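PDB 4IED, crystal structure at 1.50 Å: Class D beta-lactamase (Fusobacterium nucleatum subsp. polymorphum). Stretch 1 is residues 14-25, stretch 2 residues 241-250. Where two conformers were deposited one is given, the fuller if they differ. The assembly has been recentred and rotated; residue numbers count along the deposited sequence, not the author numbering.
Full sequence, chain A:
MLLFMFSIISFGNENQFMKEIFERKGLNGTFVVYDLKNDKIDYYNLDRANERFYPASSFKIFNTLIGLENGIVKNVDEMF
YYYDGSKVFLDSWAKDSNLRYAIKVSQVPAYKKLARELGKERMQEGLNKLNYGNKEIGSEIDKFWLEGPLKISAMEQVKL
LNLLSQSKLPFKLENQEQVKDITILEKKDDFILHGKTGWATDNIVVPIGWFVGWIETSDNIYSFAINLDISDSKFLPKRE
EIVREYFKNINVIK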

ATOM      1  N   GLU A  14       7.676  22.272  -4.914  1.00 22.41           N
ATOM      2  CA  GLU A  14       8.162  20.996  -4.468  1.00 19.93           C
ATOM      3  C   GLU A  14       8.830  21.141  -3.088  1.00 17.78           C
ATOM      4  O   GLU A  14       9.502  22.127  -2.861  1.00 18.16           O
ATOM      5  CB  GLU A  14       9.199  20.452  -5.438  1.00 20.24           C
ATOM      6  CG  GLU A  14       8.588  19.876  -6.688  1.00 21.68           C
ATOM      7  CD  GLU A  14       9.589  19.172  -7.620  1.00 22.35           C
ATOM      8  OE1 GLU A  14      10.836  19.525  -7.666  1.00 24.27           O
ATOM      9  OE2 GLU A  14       9.088  18.300  -8.359  1.00 20.73           O
ATOM     10  N   ASN A  15       8.698  20.157  -2.220  1.00 15.12           N
ATOM     11  CA  ASN A  15       9.501  20.075  -1.010  1.00 14.34           C
ATOM     12  C   ASN A  15      10.979  19.941  -1.432  1.00 14.38           C
ATOM     13  O   ASN A  15      11.377  19.050  -2.189  1.00 13.55           O
ATOM     14  CB  ASN A  15       9.031  18.883  -0.151  1.00 13.36           C
ATOM     15  CG  ASN A  15       9.837  18.741   1.126  1.00 13.54           C
ATOM     16  OD1 ASN A  15      10.965  18.266   1.077  1.00 13.60           O
ATOM     17  ND2 ASN A  15       9.296  19.219   2.269  1.00 14.39           N
ATOM     18  N   GLN A  16      11.769  20.840  -0.954  1.00 15.56           N
ATOM     19  CA  GLN A  16      13.150  20.925  -1.380  1.00 17.28           C
ATOM     20  C   GLN A  16      13.986  19.794  -0.846  1.00 16.19           C
ATOM     21  O   GLN A  16      14.894  19.375  -1.513  1.00 16.87           O
ATOM     22  CB  GLN A  16      13.687  22.333  -1.014  1.00 20.73           C
ATOM     23  CG  GLN A  16      13.109  23.445  -1.901  1.00 23.70           C
ATOM     24  CD  GLN A  16      13.225  23.147  -3.434  1.00 26.36           C
ATOM     25  OE1 GLN A  16      14.340  23.179  -4.054  1.00 30.35           O
ATOM     26  NE2 GLN A  16      12.068  22.848  -4.051  1.00 25.80           N
ATOM     27  N   PHE A  17      13.717  19.318   0.368  1.00 15.28           N
ATOM     28  CA  PHE A  17      14.437  18.161   0.856  1.00 14.99           C
ATOM     29  C   PHE A  17      14.109  16.891   0.050  1.00 13.68           C
ATOM     30  O   PHE A  17      14.995  16.126  -0.358  1.00 13.90           O
ATOM     31  CB  PHE A  17      14.148  17.929   2.350  1.00 15.83           C
ATOM     32  CG  PHE A  17      15.065  16.921   2.954  1.00 16.84           C
ATOM     33  CD1 PHE A  17      16.427  17.188   2.986  1.00 18.43           C
ATOM     34  CD2 PHE A  17      14.631  15.708   3.331  1.00 16.92           C
ATOM     35  CE1 PHE A  17      17.286  16.268   3.456  1.00 19.81           C
ATOM     36  CE2 PHE A  17      15.499  14.797   3.852  1.00 18.49           C
ATOM     37  CZ  PHE A  17      16.829  15.052   3.826  1.00 19.94           C
ATOM     38  N   MET A  18      12.855  16.708  -0.273  1.00 12.39           N
ATOM     39  CA  MET A  18      12.555  15.553  -1.132  1.00 12.03           C
ATOM     40  C   MET A  18      13.307  15.662  -2.478  1.00 13.06           C
ATOM     41  O   MET A  18      13.827  14.680  -3.016  1.00 12.60           O
ATOM     42  CB  MET A  18      11.071  15.471  -1.408  1.00 11.24           C
ATOM     43  CG  MET A  18      10.213  15.192  -0.217  1.00 10.72           C
ATOM     44  SD  MET A  18       8.493  15.070  -0.684  1.00  9.97           S
ATOM     45  CE  MET A  18       7.778  14.647   0.890  1.00 11.19           C
ATOM     46  N   LYS A  19      13.269  16.849  -3.082  1.00 14.57           N
ATOM     47  CA  LYS A  19      14.007  17.080  -4.336  1.00 16.07           C
ATOM     48  C   LYS A  19      15.483  16.683  -4.221  1.00 17.51           C
ATOM     49  O   LYS A  19      15.994  15.970  -5.092  1.00 17.61           O
ATOM     50  CB  LYS A  19      13.828  18.544  -4.765  1.00 17.97           C
ATOM     51  CG  LYS A  19      14.593  18.862  -6.032  1.00 20.43           C
ATOM     52  CD  LYS A  19      14.409  20.308  -6.339  1.00 23.04           C
ATOM     53  CE  LYS A  19      15.229  20.593  -7.590  1.00 27.21           C
ATOM     54  NZ  LYS A  19      15.034  21.939  -8.140  1.00 31.26           N
ATOM     55  N   GLU A  20      16.132  17.085  -3.135  1.00 18.39           N
ATOM     56  CA  GLU A  20      17.549  16.788  -2.953  1.00 20.77           C
ATOM     57  C   GLU A  20      17.778  15.283  -2.850  1.00 18.49           C
ATOM     58  O   GLU A  20      18.753  14.792  -3.464  1.00 18.34           O
ATOM     59  CB  GLU A  20      18.181  17.452  -1.749  1.00 24.98           C
ATOM     60  CG  GLU A  20      19.492  16.749  -1.272  1.00 30.69           C
ATOM     61  CD  GLU A  20      20.627  16.388  -2.317  1.00 37.24           C
ATOM     62  OE1 GLU A  20      21.627  15.799  -1.814  1.00 43.15           O
ATOM     63  OE2 GLU A  20      20.629  16.643  -3.602  1.00 38.08           O
ATOM     64  N   ILE A  21      16.938  14.556  -2.095  1.00 16.58           N
ATOM     65  CA  ILE A  21      17.204  13.127  -1.929  0.50 16.68           C
ATOM     66  C   ILE A  21      17.041  12.419  -3.279  1.00 15.92           C
ATOM     67  O   ILE A  21      17.849  11.586  -3.646  1.00 16.46           O
ATOM     68  CB  ILE A  21      16.415  12.493  -0.775  0.50 16.77           C
ATOM     69  CG1 ILE A  21      14.945  12.447  -1.089  0.50 15.24           C
ATOM     70  CG2 ILE A  21      16.596  13.276   0.506  0.50 17.72           C
ATOM     71  CD1 ILE A  21      14.592  11.255  -1.980  0.50 15.13           C
ATOM     72  N   PHE A  22      16.003  12.758  -4.041  1.00 14.53           N
ATOM     73  CA  PHE A  22      15.812  12.134  -5.331  1.00 14.16           C
ATOM     74  C   PHE A  22      16.977  12.400  -6.282  1.00 15.84           C
ATOM     75  O   PHE A  22      17.445  11.505  -6.989  1.00 17.16           O
ATOM     76  CB  PHE A  22      14.514  12.567  -5.972  1.00 13.48           C
ATOM     77  CG  PHE A  22      13.321  11.714  -5.608  1.00 12.32           C
ATOM     78  CD1 PHE A  22      12.594  11.906  -4.423  1.00 11.39           C
ATOM     79  CD2 PHE A  22      12.892  10.730  -6.482  1.00 12.82           C
ATOM     80  CE1 PHE A  22      11.517  11.145  -4.142  1.00 11.01           C
ATOM     81  CE2 PHE A  22      11.787   9.960  -6.171  1.00 12.39           C
ATOM     82  CZ  PHE A  22      11.050  10.188  -4.983  1.00 11.63           C
ATOM     83  N   GLU A  23      17.448  13.619  -6.235  1.00 21.27           N
ATOM     84  CA  GLU A  23      18.558  14.037  -7.132  1.00 23.21           C
ATOM     85  C   GLU A  23      19.869  13.344  -6.710  1.00 24.11           C
ATOM     86  O   GLU A  23      20.674  12.864  -7.575  1.00 26.32           O
ATOM     87  CB  GLU A  23      18.699  15.575  -7.191  1.00 25.70           C
ATOM     88  CG  GLU A  23      17.461  16.174  -7.862  1.00 27.22           C
ATOM     89  CD  GLU A  23      17.550  17.642  -8.295  1.00 32.18           C
ATOM     90  OE1 GLU A  23      16.668  18.019  -9.097  1.00 35.09           O
ATOM     91  OE2 GLU A  23      18.490  18.414  -7.877  1.00 34.64           O
ATOM     92  N   ARG A  24      20.076  13.223  -5.394  1.00 24.73           N
ATOM     93  CA  ARG A  24      21.292  12.579  -4.878  1.00 27.58           C
ATOM     94  C   ARG A  24      21.361  11.095  -5.283  1.00 28.65           C
ATOM     95  O   ARG A  24      22.416  10.565  -5.686  1.00 31.69           O
ATOM     96  CB  ARG A  24      21.385  12.676  -3.346  1.00 29.46           C
ATOM     97  CG  ARG A  24      22.687  12.085  -2.819  1.00 34.35           C
ATOM     98  CD  ARG A  24      22.609  11.758  -1.342  1.00 38.57           C
ATOM     99  NE  ARG A  24      21.717  12.672  -0.629  1.00 38.27           N
ATOM    100  CZ  ARG A  24      20.732  12.309   0.212  1.00 40.22           C
ATOM    101  NH1 ARG A  24      20.476  11.029   0.477  1.00 43.29           N
ATOM    102  NH2 ARG A  24      20.012  13.247   0.815  1.00 40.82           N
ATOM    103  N   LYS A  25      20.213  10.432  -5.121  1.00 27.46           N
ATOM    104  CA  LYS A  25      20.104   8.994  -5.384  1.00 29.08           C
ATOM    105  C   LYS A  25      19.978   8.718  -6.881  1.00 28.10           C
ATOM    106  O   LYS A  25      20.106   7.589  -7.315  1.00 30.55           O
ATOM    107  CB  LYS A  25      18.936   8.413  -4.606  1.00 29.30           C
ATOM    108  CG  LYS A  25      19.161   8.572  -3.105  1.00 32.90           C
ATOM    109  CD  LYS A  25      17.956   8.133  -2.307  1.00 34.95           C
ATOM    110  CE  LYS A  25      18.248   6.875  -1.532  1.00 41.97           C
ATOM    111  NZ  LYS A  25      18.473   7.106  -0.074  1.00 47.98           N
ATOM    112  N   GLU A 241      13.898   3.586   2.316  1.00  6.71           N
ATOM    113  CA  GLU A 241      15.005   4.446   2.708  1.00  7.41           C
ATOM    114  C   GLU A 241      14.624   5.897   2.504  1.00  6.95           C
ATOM    115  O   GLU A 241      14.841   6.744   3.389  1.00  6.75           O
ATOM    116  CB  GLU A 241      16.252   4.109   1.895  1.00  8.78           C
ATOM    117  CG  GLU A 241      16.943   2.841   2.369  1.00 10.39           C
ATOM    118  CD  GLU A 241      18.123   2.447   1.492  1.00 12.66           C
ATOM    119  OE1 GLU A 241      18.521   3.331   0.582  1.00 15.40           O
ATOM    120  OE2 GLU A 241      18.685   1.306   1.713  1.00 14.55           O
ATOM    121  N   ILE A 242      14.054   6.260   1.351  1.00  6.59           N
ATOM    122  CA  ILE A 242      13.770   7.654   1.082  1.00  6.64           C
ATOM    123  C   ILE A 242      12.682   8.175   2.026  1.00  6.42           C
ATOM    124  O   ILE A 242      12.763   9.280   2.577  1.00  6.61           O
ATOM    125  CB  ILE A 242      13.337   7.880  -0.414  1.00  6.75           C
ATOM    126  CG1 ILE A 242      14.566   7.650  -1.287  1.00  7.12           C
ATOM    127  CG2 ILE A 242      12.655   9.232  -0.599  1.00  6.82           C
ATOM    128  CD1 ILE A 242      14.243   7.447  -2.741  1.00  7.36           C
ATOM    129  N   VAL A 243      11.650   7.340   2.194  1.00  6.07           N
ATOM    130  CA  VAL A 243      10.611   7.727   3.162  1.00  5.91           C
ATOM    131  C   VAL A 243      11.139   7.953   4.567  1.00  6.08           C
ATOM    132  O   VAL A 243      10.864   9.029   5.183  1.00  6.22           O
ATOM    133  CB  VAL A 243       9.464   6.702   3.145  1.00  5.57           C
ATOM    134  CG1 VAL A 243       8.422   7.050   4.232  1.00  5.48           C
ATOM    135  CG2 VAL A 243       8.794   6.702   1.786  1.00  5.47           C
ATOM    136  N   ARG A 244      11.982   7.043   5.047  1.00  6.14           N
ATOM    137  CA  ARG A 244      12.555   7.251   6.408  1.00  6.37           C
ATOM    138  C   ARG A 244      13.453   8.439   6.440  1.00  6.81           C
ATOM    139  O   ARG A 244      13.523   9.154   7.431  1.00  6.97           O
ATOM    140  CB  ARG A 244      13.260   5.951   6.829  1.00  6.41           C
ATOM    141  CG  ARG A 244      12.368   4.830   7.230  1.00  6.14           C
ATOM    142  CD  ARG A 244      13.082   3.543   7.612  1.00  6.24           C
ATOM    143  NE  ARG A 244      12.181   2.578   8.195  1.00  6.05           N
ATOM    144  CZ  ARG A 244      11.929   2.513   9.491  1.00  6.17           C
ATOM    145  NH1 ARG A 244      12.436   3.362  10.355  1.00  6.44           N
ATOM    146  NH2 ARG A 244      11.069   1.579   9.910  1.00  6.03           N
ATOM    147  N   GLU A 245      14.206   8.741   5.365  1.00  7.22           N
ATOM    148  CA  GLU A 245      15.135   9.874   5.402  0.50  7.95           C
ATOM    149  C   GLU A 245      14.310  11.161   5.534  1.00  7.86           C
ATOM    150  O   GLU A 245      14.661  12.065   6.288  1.00  7.99           O
ATOM    151  CB  GLU A 245      16.056   9.865   4.156  0.50  8.69           C
ATOM    152  CG  GLU A 245      17.174   8.818   4.275  0.50  9.52           C
ATOM    153  CD  GLU A 245      18.216   8.763   3.172  0.50 10.40           C
ATOM    154  OE1 GLU A 245      18.610   9.842   2.670  0.50 11.66           O
ATOM    155  OE2 GLU A 245      18.697   7.579   2.923  0.50 11.18           O
ATOM    156  N   TYR A 246      13.207  11.290   4.800  1.00  7.45           N
ATOM    157  CA  TYR A 246      12.381  12.477   4.924  1.00  7.45           C
ATOM    158  C   TYR A 246      11.816  12.579   6.339  1.00  7.36           C
ATOM    159  O   TYR A 246      11.842  13.676   6.957  1.00  7.53           O
ATOM    160  CB  TYR A 246      11.198  12.418   3.912  1.00  7.31           C
ATOM    161  CG  TYR A 246      10.169  13.515   4.138  1.00  7.33           C
ATOM    162  CD1 TYR A 246      10.426  14.769   3.685  1.00  7.88           C
ATOM    163  CD2 TYR A 246       8.994  13.286   4.813  1.00  7.22           C
ATOM    164  CE1 TYR A 246       9.587  15.865   3.897  1.00  8.07           C
ATOM    165  CE2 TYR A 246       8.131  14.379   5.081  1.00  7.41           C
ATOM    166  CZ  TYR A 246       8.418  15.626   4.598  1.00  7.78           C
ATOM    167  OH  TYR A 246       7.561  16.715   4.777  1.00  8.43           O
ATOM    168  N   PHE A 247      11.259  11.496   6.881  1.00  6.92           N
ATOM    169  CA  PHE A 247      10.658  11.587   8.234  1.00  7.02           C
ATOM    170  C   PHE A 247      11.688  11.774   9.350  1.00  7.74           C
ATOM    171  O   PHE A 247      11.351  12.380  10.369  1.00  7.87           O
ATOM    172  CB  PHE A 247       9.706  10.453   8.487  1.00  6.62           C
ATOM    173  CG  PHE A 247       8.404  10.595   7.760  1.00  6.31           C
ATOM    174  CD1 PHE A 247       7.495  11.603   8.153  1.00  6.48           C
ATOM    175  CD2 PHE A 247       8.040   9.735   6.771  1.00  6.00           C
ATOM    176  CE1 PHE A 247       6.361  11.812   7.499  1.00  6.30           C
ATOM    177  CE2 PHE A 247       6.822   9.948   6.097  1.00  5.89           C
ATOM    178  CZ  PHE A 247       5.982  10.945   6.506  1.00  5.99           C
ATOM    179  N   LYS A 248      12.957  11.429   9.092  1.00  7.13           N
ATOM    180  CA  LYS A 248      14.019  11.734  10.064  1.00  9.32           C
ATOM    181  C   LYS A 248      14.333  13.240   9.947  1.00  9.85           C
ATOM    182  O   LYS A 248      14.513  13.922  11.013  1.00 10.55           O
ATOM    183  CB  LYS A 248      15.246  10.887   9.779  1.00 12.29           C
ATOM    184  CG  LYS A 248      15.097   9.450  10.340  1.00 14.76           C
ATOM    185  CD  LYS A 248      16.233   8.518  10.104  1.00 19.02           C
ATOM    186  CE  LYS A 248      16.587   8.217   8.632  1.00 20.32           C
ATOM    187  NZ  LYS A 248      17.825   7.453   8.536  1.00 25.59           N
ATOM    188  N   ASN A 249      14.353  13.815   8.734  1.00 10.57           N
ATOM    189  CA  ASN A 249      14.604  15.248   8.507  1.00 12.55           C
ATOM    190  C   ASN A 249      13.623  16.168   9.241  1.00 11.64           C
ATOM    191  O   ASN A 249      13.985  17.216   9.728  1.00 13.33           O
ATOM    192  CB  ASN A 249      14.540  15.552   7.003  1.00 14.65           C
ATOM    193  CG  ASN A 249      14.881  17.002   6.687  1.00 17.77           C
ATOM    194  OD1 ASN A 249      14.025  17.792   6.273  1.00 19.40           O
ATOM    195  ND2 ASN A 249      16.106  17.338   6.829  1.00 21.06           N
ATOM    196  N   ILE A 250      12.387  15.725   9.331  1.00  9.65           N
ATOM    197  CA  ILE A 250      11.352  16.461   9.972  1.00  8.91           C
ATOM    198  C   ILE A 250      11.072  15.978  11.411  1.00  7.79           C
ATOM    199  O   ILE A 250      10.101  16.380  12.056  1.00  8.87           O
ATOM    200  CB  ILE A 250      10.064  16.638   9.172  1.00  9.68           C
ATOM    201  CG1 ILE A 250       9.359  15.323   8.903  1.00  8.91           C
ATOM    202  CG2 ILE A 250      10.285  17.311   7.829  1.00 12.24           C
ATOM    203  CD1 ILE A 250       7.889  15.518   8.567  1.00 10.56           C
TER
HETATM  204  O   HOH W   1      11.469  19.192   4.813  1.00 14.32           O
HETATM  205  O   HOH W   2      19.453   5.425   1.469  1.00 29.84           O

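Two helices more than two hundred residues apart in sequence, one starting at Gln16 and one already under way at Glu241 and running to Asn249, run roughly antiparallel, with 143° between their directions and axes 10.4 Å apart at closest approach. The register is set by Met18 facing Tyr246 and Ile21 facing Ile242. The contact buries 572 Å², and its logic is graded: an apolar middle, charges at one end, and at the other an amide and two aromatic rings.

The middle is packed by Ile242, which points toward the first helix and has 88 Å² covered by it, the largest such area in the contact. Its CG2 lies 3.1 Å from Ile21 CD1, a very tight approach in the conformer given for Ile21, and 4.2 Å from Phe22 CE1. Branched aliphatic side chains suit this place because they fill space without bringing in a polar group that would need a partner.

Tyr246 starts sideways from its backbone, yet chi1 near 171° (t) carries its ring to the first helix. Met18, extended with chi2 and chi3 both t, sets CE over one ring face, 3.8 Å from the centroid of the Tyr246 ring and 14° off the normal, a CH-pi contact. An unbranched, slender side chain can deliver a methyl group that far from a CA-to-CB bond that also points sideways. Phe17 closes the partly exposed flank: its CE2 comes within 3.4 Å of Asn249 CB and 4.0 Å of Tyr246 CA.

Asn15 does double duty. As the N-cap it accepts through OD1 from Met18 N at 2.8 Å, so an otherwise free first-turn amide is satisfied. Its ND2 sits at the edge of the Tyr246 ring, 3.7 Å from Tyr246 CE1, and is hydrogen-bonded elsewhere in the structure. Water 1 adds a link across the helices, accepting a weak bond from Asn15 ND2 at 3.3 Å and donating to Asn249 OD1, also at 3.3 Å. Next door, Gln16 folds back, its NE2 donating to Glu14 O at 2.9 Å, and takes no part in the contact.

At the charged end, Glu245 divides its carboxylate between two bases. Arg24 NH1 donates to Glu245 OE1 at 3.1 Å with a 162° angle, a hydrogen-bonded salt bridge lying near the guanidinium plane, while Lys25 NZ forms a salt bridge with Glu245 OE2 at 3.0 Å. Arg24 is also held within its own helix, where NE makes a weak hydrogen bond and salt bridge to Glu20 OE1 at 3.3 Å, so the guanidinium spans two acidic residues. Lys25 pairs more loosely with Glu241, at 3.8 Å from NZ to Glu241 OE1; water 2 bridges that gap, accepting from Lys25 NZ at 2.5 Å and donating to Glu241 OE1 at 2.5 Å and Glu245 OE2 at 2.7 Å. The lysine's aliphatic part is used as well, with Lys25 CD 3.6 Å from Ile242 CG1, so one long side chain extends the apolar packing before ending in charge.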